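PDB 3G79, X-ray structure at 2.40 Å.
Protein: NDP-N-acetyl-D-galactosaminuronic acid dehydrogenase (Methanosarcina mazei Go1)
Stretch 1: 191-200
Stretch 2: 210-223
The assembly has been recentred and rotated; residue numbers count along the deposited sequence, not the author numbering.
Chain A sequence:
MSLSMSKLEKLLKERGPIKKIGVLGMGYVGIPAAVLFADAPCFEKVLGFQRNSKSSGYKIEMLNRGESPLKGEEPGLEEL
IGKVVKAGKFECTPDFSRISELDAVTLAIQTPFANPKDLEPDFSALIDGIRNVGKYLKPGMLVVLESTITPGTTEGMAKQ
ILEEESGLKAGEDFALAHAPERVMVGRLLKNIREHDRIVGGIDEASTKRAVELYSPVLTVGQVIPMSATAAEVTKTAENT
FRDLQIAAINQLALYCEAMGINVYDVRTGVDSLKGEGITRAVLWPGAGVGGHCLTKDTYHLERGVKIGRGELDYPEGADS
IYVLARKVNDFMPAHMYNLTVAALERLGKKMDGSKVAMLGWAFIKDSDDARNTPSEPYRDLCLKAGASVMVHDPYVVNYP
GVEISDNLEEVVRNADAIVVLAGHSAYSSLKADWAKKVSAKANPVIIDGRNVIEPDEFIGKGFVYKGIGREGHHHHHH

Stretch 1, residues 191-200: NIREHDRIVG
Stretch 2, residues 210-223: AVELYSPVLTVGQV

The contact, burying 722 Å² over both sides, joins a helix end and following strand (197-200) to a helix already under way at Ala210 and the segment leading on to Val223; strand and helix axes run at 152°, 9.0 Å apart. Ile192 (m, t) lays CG2 4.3 Å from Val217 CG2. Helical Arg193 then offers its carbonyl, free at the helix end, to two amides: Thr219 N and Gly221 N each donate to Arg193 O at 3.1 Å. Between them Val220, at phi/psi 109/-49, turns the loop and sets CG1 3.8 Å from Glu194 CB. Gly221 (-63/155) must be bare: a CB would fall 2.7 Å from His195 O and 2.8 Å from Arg193 O. His195 leaves the helix at -70/130, its CB pointing away. Asp196 (chi1 m, -55/148) brings OD2 to Gln222 N, a 2.7 Å hydrogen bond that anchors the loop beside the strand. Arg197 N donates to Gln222 O at 2.8 Å, opening a parallel bridge to Val223, CA to CA 4.7 Å. Its extended backbone (-122/116) carries a t, p, t side chain whose guanidinium has Tyr214 CD1 over one face, Arg197 NH1 lying 3.3 Å from Tyr214 CE1. Ile198 turns away; alternation returns buried Val199 (t) toward the helix, CG1 3.4 Å from Ala210 CB, a close fit to a small residue, and CG2 3.9 Å from Tyr214 CD2 (Tyr214 chi1 m).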

ATOM      1  N   ASN A 191      24.511   3.550  -6.170  1.00 44.91           N
ATOM      2  CA  ASN A 191      23.584   3.238  -5.075  1.00 44.80           C
ATOM      3  C   ASN A 191      24.015   3.948  -3.784  1.00 44.16           C
ATOM      4  O   ASN A 191      23.245   4.696  -3.197  1.00 44.69           O
ATOM      5  CB  ASN A 191      23.478   1.724  -4.849  1.00 44.91           C
ATOM      6  CG  ASN A 191      22.638   1.017  -5.911  1.00 48.79           C
ATOM      7  OD1 ASN A 191      22.477  -0.190  -5.851  1.00 44.34           O
ATOM      8  ND2 ASN A 191      22.101   1.764  -6.866  1.00 44.27           N
ATOM      9  N   ILE A 192      25.256   3.722  -3.361  1.00 42.47           N
ATOM     10  CA  ILE A 192      25.785   4.383  -2.179  1.00 40.53           C
ATOM     11  C   ILE A 192      25.685   5.914  -2.302  1.00 39.15           C
ATOM     12  O   ILE A 192      25.352   6.585  -1.329  1.00 39.93           O
ATOM     13  CB  ILE A 192      27.248   3.979  -1.916  1.00 40.42           C
ATOM     14  CG1 ILE A 192      27.392   2.441  -1.868  1.00 38.87           C
ATOM     15  CG2 ILE A 192      27.785   4.692  -0.655  1.00 38.89           C
ATOM     16  CD1 ILE A 192      28.769   1.967  -1.677  1.00 39.47           C
ATOM     17  N   ARG A 193      25.958   6.452  -3.491  1.00 36.60           N
ATOM     18  CA  ARG A 193      25.961   7.904  -3.727  1.00 34.20           C
ATOM     19  C   ARG A 193      24.575   8.519  -3.900  1.00 32.94           C
ATOM     20  O   ARG A 193      24.358   9.631  -3.466  1.00 32.15           O
ATOM     21  CB  ARG A 193      26.739   8.255  -4.998  1.00 33.25           C
ATOM     22  CG  ARG A 193      28.237   8.102  -4.907  1.00 27.95           C
ATOM     23  CD  ARG A 193      28.922   8.217  -6.291  1.00 32.83           C
ATOM     24  NE  ARG A 193      30.332   8.529  -6.132  1.00 26.35           N
ATOM     25  CZ  ARG A 193      31.305   8.136  -6.947  1.00 33.45           C
ATOM     26  NH1 ARG A 193      31.027   7.388  -8.003  1.00 26.32           N
ATOM     27  NH2 ARG A 193      32.561   8.503  -6.715  1.00 25.15           N
ATOM     28  N   GLU A 194      23.664   7.826  -4.584  1.00 33.24           N
ATOM     29  CA  GLU A 194      22.372   8.435  -4.976  1.00 33.55           C
ATOM     30  C   GLU A 194      21.191   8.002  -4.082  1.00 35.61           C
ATOM     31  O   GLU A 194      20.221   8.748  -3.902  1.00 36.64           O
ATOM     32  CB  GLU A 194      22.091   8.208  -6.455  1.00 31.76           C
ATOM     33  CG  GLU A 194      23.199   8.806  -7.378  1.00 32.35           C
ATOM     34  CD  GLU A 194      23.215   8.299  -8.806  1.00 30.99           C
ATOM     35  OE1 GLU A 194      22.324   7.511  -9.182  1.00 32.87           O
ATOM     36  OE2 GLU A 194      24.134   8.689  -9.581  1.00 32.88           O
ATOM     37  N   HIS A 195      21.296   6.821  -3.488  1.00 34.80           N
ATOM     38  CA  HIS A 195      20.312   6.375  -2.531  1.00 34.99           C
ATOM     39  C   HIS A 195      20.397   7.188  -1.228  1.00 34.01           C
ATOM     40  O   HIS A 195      21.479   7.371  -0.671  1.00 34.08           O
ATOM     41  CB  HIS A 195      20.540   4.894  -2.240  1.00 36.81           C
ATOM     42  CG  HIS A 195      20.122   3.966  -3.347  1.00 41.03           C
ATOM     43  ND1 HIS A 195      19.741   4.405  -4.609  1.00 38.89           N
ATOM     44  CD2 HIS A 195      20.021   2.612  -3.374  1.00 38.43           C
ATOM     45  CE1 HIS A 195      19.414   3.361  -5.354  1.00 39.80           C
ATOM     46  NE2 HIS A 195      19.578   2.264  -4.632  1.00 40.41           N
ATOM     47  N   ASP A 196      19.266   7.693  -0.752  1.00 33.24           N
ATOM     48  CA  ASP A 196      19.198   8.290   0.575  1.00 33.36           C
ATOM     49  C   ASP A 196      19.699   7.252   1.526  1.00 34.04           C
ATOM     50  O   ASP A 196      19.558   6.071   1.266  1.00 34.87           O
ATOM     51  CB  ASP A 196      17.764   8.664   0.942  1.00 34.07           C
ATOM     52  CG  ASP A 196      17.238   9.844   0.135  1.00 44.02           C
ATOM     53  OD1 ASP A 196      16.010   9.945   0.007  1.00 34.90           O
ATOM     54  OD2 ASP A 196      18.034  10.666  -0.376  1.00 34.91           O
ATOM     55  N   ARG A 197      20.329   7.683   2.611  1.00 34.57           N
ATOM     56  CA  ARG A 197      21.062   6.785   3.494  1.00 33.90           C
ATOM     57  C   ARG A 197      20.460   6.903   4.883  1.00 33.29           C
ATOM     58  O   ARG A 197      20.487   7.986   5.496  1.00 33.64           O
ATOM     59  CB  ARG A 197      22.541   7.193   3.493  1.00 34.80           C
ATOM     60  CG  ARG A 197      23.552   6.261   4.218  1.00 27.10           C
ATOM     61  CD  ARG A 197      23.595   4.923   3.508  1.00 34.93           C
ATOM     62  NE  ARG A 197      24.261   3.928   4.323  1.00 28.42           N
ATOM     63  CZ  ARG A 197      25.566   3.646   4.279  1.00 35.01           C
ATOM     64  NH1 ARG A 197      26.346   4.269   3.425  1.00 27.24           N
ATOM     65  NH2 ARG A 197      26.083   2.733   5.103  1.00 27.28           N
ATOM     66  N   ILE A 198      19.879   5.813   5.373  1.00 32.15           N
ATOM     67  CA  ILE A 198      19.327   5.807   6.740  1.00 31.10           C
ATOM     68  C   ILE A 198      20.513   5.762   7.740  1.00 29.41           C
ATOM     69  O   ILE A 198      21.423   4.909   7.630  1.00 27.95           O
ATOM     70  CB  ILE A 198      18.461   4.563   6.949  1.00 31.63           C
ATOM     71  CG1 ILE A 198      17.442   4.375   5.811  1.00 28.33           C
ATOM     72  CG2 ILE A 198      17.896   4.491   8.335  1.00 27.11           C
ATOM     73  CD1 ILE A 198      16.509   5.509   5.521  1.00 33.99           C
ATOM     74  N   VAL A 199      20.537   6.689   8.692  1.00 27.76           N
ATOM     75  CA  VAL A 199      21.647   6.697   9.654  1.00 25.02           C
ATOM     76  C   VAL A 199      21.012   6.892  10.988  1.00 23.85           C
ATOM     77  O   VAL A 199      20.371   7.925  11.216  1.00 25.74           O
ATOM     78  CB  VAL A 199      22.684   7.818   9.361  1.00 25.13           C
ATOM     79  CG1 VAL A 199      23.718   7.966  10.497  1.00 18.52           C
ATOM     80  CG2 VAL A 199      23.405   7.534   8.063  1.00 21.44           C
ATOM     81  N   GLY A 200      21.162   5.911  11.866  1.00 21.95           N
ATOM     82  CA  GLY A 200      20.531   5.980  13.174  1.00 23.40           C
ATOM     83  C   GLY A 200      21.496   5.737  14.303  1.00 25.24           C
ATOM     84  O   GLY A 200      22.169   4.683  14.343  1.00 24.80           O
ATOM     85  N   ALA A 210      27.442  10.523  13.079  1.00 25.65           N
ATOM     86  CA  ALA A 210      27.413   9.592  11.940  1.00 26.16           C
ATOM     87  C   ALA A 210      26.989  10.302  10.648  1.00 27.33           C
ATOM     88  O   ALA A 210      27.582  10.069   9.580  1.00 28.55           O
ATOM     89  CB  ALA A 210      26.576   8.378  12.230  1.00 25.19           C
ATOM     90  N   VAL A 211      26.008  11.196  10.749  1.00 26.26           N
ATOM     91  CA  VAL A 211      25.676  12.082   9.645  1.00 26.53           C
ATOM     92  C   VAL A 211      26.949  12.684   9.019  1.00 27.44           C
ATOM     93  O   VAL A 211      27.092  12.703   7.804  1.00 28.94           O
ATOM     94  CB  VAL A 211      24.701  13.202  10.101  1.00 26.71           C
ATOM     95  CG1 VAL A 211      24.538  14.258   9.015  1.00 17.10           C
ATOM     96  CG2 VAL A 211      23.341  12.611  10.442  1.00 15.81           C
ATOM     97  N   GLU A 212      27.888  13.125   9.849  1.00 27.25           N
ATOM     98  CA  GLU A 212      29.156  13.693   9.390  1.00 28.21           C
ATOM     99  C   GLU A 212      30.010  12.694   8.602  1.00 28.72           C
ATOM    100  O   GLU A 212      30.774  13.083   7.691  1.00 28.95           O
ATOM    101  CB  GLU A 212      29.961  14.216  10.574  1.00 29.58           C
ATOM    102  CG  GLU A 212      29.182  15.142  11.507  1.00 40.22           C
ATOM    103  CD  GLU A 212      29.981  15.560  12.743  1.00 32.24           C
ATOM    104  OE1 GLU A 212      31.208  15.288  12.824  1.00 40.47           O
ATOM    105  OE2 GLU A 212      29.358  16.152  13.657  1.00 40.95           O
ATOM    106  N   LEU A 213      29.878  11.413   8.955  1.00 27.69           N
ATOM    107  CA  LEU A 213      30.660  10.374   8.325  1.00 26.50           C
ATOM    108  C   LEU A 213      30.096  10.145   6.946  1.00 26.60           C
ATOM    109  O   LEU A 213      30.832   9.904   6.015  1.00 26.21           O
ATOM    110  CB  LEU A 213      30.611   9.085   9.156  1.00 25.18           C
ATOM    111  CG  LEU A 213      31.361   7.891   8.629  1.00 21.57           C
ATOM    112  CD1 LEU A 213      32.832   8.247   8.396  1.00 25.14           C
ATOM    113  CD2 LEU A 213      31.204   6.656   9.556  1.00 25.71           C
ATOM    114  N   TYR A 214      28.779  10.254   6.810  1.00 26.94           N
ATOM    115  CA  TYR A 214      28.142   9.909   5.520  1.00 26.83           C
ATOM    116  C   TYR A 214      27.750  11.045   4.559  1.00 25.48           C
ATOM    117  O   TYR A 214      27.556  10.782   3.386  1.00 25.44           O
ATOM    118  CB  TYR A 214      26.952   8.949   5.728  1.00 27.14           C
ATOM    119  CG  TYR A 214      27.394   7.595   6.253  1.00 30.27           C
ATOM    120  CD1 TYR A 214      27.928   6.618   5.385  1.00 27.69           C
ATOM    121  CD2 TYR A 214      27.296   7.284   7.599  1.00 26.78           C
ATOM    122  CE1 TYR A 214      28.353   5.382   5.862  1.00 29.87           C
ATOM    123  CE2 TYR A 214      27.719   6.040   8.070  1.00 30.28           C
ATOM    124  CZ  TYR A 214      28.244   5.099   7.199  1.00 26.72           C
ATOM    125  OH  TYR A 214      28.697   3.865   7.691  1.00 30.72           O
ATOM    126  N   SER A 215      27.605  12.269   5.033  1.00 25.43           N
ATOM    127  CA  SER A 215      27.238  13.376   4.145  1.00 26.95           C
ATOM    128  C   SER A 215      28.240  13.563   2.997  1.00 28.64           C
ATOM    129  O   SER A 215      27.812  13.770   1.866  1.00 29.77           O
ATOM    130  CB  SER A 215      27.028  14.697   4.912  1.00 27.10           C
ATOM    131  OG  SER A 215      25.719  14.751   5.478  1.00 38.32           O
ATOM    132  N   PRO A 216      29.566  13.453   3.258  1.00 28.31           N
ATOM    133  CA  PRO A 216      30.472  13.785   2.157  1.00 29.05           C
ATOM    134  C   PRO A 216      30.527  12.825   0.960  1.00 31.21           C
ATOM    135  O   PRO A 216      30.984  13.222  -0.100  1.00 32.23           O
ATOM    136  CB  PRO A 216      31.838  13.898   2.833  1.00 28.00           C
ATOM    137  CG  PRO A 216      31.528  14.229   4.223  1.00 19.68           C
ATOM    138  CD  PRO A 216      30.262  13.480   4.548  1.00 27.65           C
ATOM    139  N   VAL A 217      30.088  11.590   1.087  1.00 32.02           N
ATOM    140  CA  VAL A 217      30.090  10.716  -0.096  1.00 32.28           C
ATOM    141  C   VAL A 217      28.765  10.792  -0.858  1.00 32.40           C
ATOM    142  O   VAL A 217      28.654  10.334  -1.996  1.00 33.25           O
ATOM    143  CB  VAL A 217      30.411   9.236   0.274  1.00 33.18           C
ATOM    144  CG1 VAL A 217      31.586   9.166   1.278  1.00 31.57           C
ATOM    145  CG2 VAL A 217      29.185   8.528   0.838  1.00 31.30           C
ATOM    146  N   LEU A 218      27.737  11.346  -0.234  1.00 31.92           N
ATOM    147  CA  LEU A 218      26.462  11.478  -0.943  1.00 31.69           C
ATOM    148  C   LEU A 218      26.542  12.561  -2.002  1.00 30.58           C
ATOM    149  O   LEU A 218      27.060  13.634  -1.752  1.00 28.84           O
ATOM    150  CB  LEU A 218      25.336  11.821   0.035  1.00 31.70           C
ATOM    151  CG  LEU A 218      25.069  10.695   1.019  1.00 20.76           C
ATOM    152  CD1 LEU A 218      24.266  11.208   2.202  1.00 31.40           C
ATOM    153  CD2 LEU A 218      24.406   9.544   0.329  1.00 31.23           C
ATOM    154  N   THR A 219      26.026  12.267  -3.183  1.00 31.79           N
ATOM    155  CA  THR A 219      25.961  13.238  -4.263  1.00 32.14           C
ATOM    156  C   THR A 219      24.563  13.120  -4.790  1.00 33.12           C
ATOM    157  O   THR A 219      24.362  12.371  -5.717  1.00 35.09           O
ATOM    158  CB  THR A 219      26.761  12.762  -5.472  1.00 32.05           C
ATOM    159  OG1 THR A 219      26.040  11.696  -6.095  1.00 25.27           O
ATOM    160  CG2 THR A 219      28.144  12.253  -5.119  1.00 26.42           C
ATOM    161  N   VAL A 220      23.568  13.767  -4.231  1.00 31.71           N
ATOM    162  CA  VAL A 220      22.215  13.500  -4.740  1.00 30.57           C
ATOM    163  C   VAL A 220      21.417  12.735  -3.741  1.00 31.33           C
ATOM    164  O   VAL A 220      20.263  13.078  -3.485  1.00 31.68           O
ATOM    165  CB  VAL A 220      22.199  12.698  -6.063  1.00 29.49           C
ATOM    166  CG1 VAL A 220      20.960  11.833  -6.169  1.00 56.29           C
ATOM    167  CG2 VAL A 220      22.187  13.636  -7.261  1.00 55.87           C
ATOM    168  N   GLY A 221      22.000  11.658  -3.216  1.00 31.16           N
ATOM    169  CA  GLY A 221      21.395  10.985  -2.082  1.00 31.04           C
ATOM    170  C   GLY A 221      21.358  11.945  -0.909  1.00 31.49           C
ATOM    171  O   GLY A 221      22.149  12.888  -0.845  1.00 31.98           O
ATOM    172  N   GLN A 222      20.437  11.731   0.017  1.00 31.44           N
ATOM    173  CA  GLN A 222      20.460  12.496   1.262  1.00 31.61           C
ATOM    174  C   GLN A 222      20.414  11.556   2.454  1.00 30.57           C
ATOM    175  O   GLN A 222      19.854  10.450   2.382  1.00 30.09           O
ATOM    176  CB  GLN A 222      19.245  13.412   1.385  1.00 32.85           C
ATOM    177  CG  GLN A 222      19.049  14.500   0.339  1.00 62.27           C
ATOM    178  CD  GLN A 222      17.984  15.515   0.795  1.00 34.43           C
ATOM    179  OE1 GLN A 222      18.304  16.685   1.059  1.00 62.75           O
ATOM    180  NE2 GLN A 222      16.737  15.051   0.947  1.00 62.31           N
ATOM    181  N   VAL A 223      20.976  12.028   3.553  1.00 30.15           N
ATOM    182  CA  VAL A 223      21.002  11.311   4.810  1.00 31.15           C
ATOM    183  C   VAL A 223      19.645  11.428   5.493  1.00 32.23           C
ATOM    184  O   VAL A 223      19.026  12.495   5.507  1.00 32.63           O
ATOM    185  CB  VAL A 223      22.170  11.831   5.692  1.00 30.78           C
ATOM    186  CG1 VAL A 223      21.930  11.582   7.127  1.00 40.01           C
ATOM    187  CG2 VAL A 223      23.425  11.168   5.295  1.00 39.46           C
TER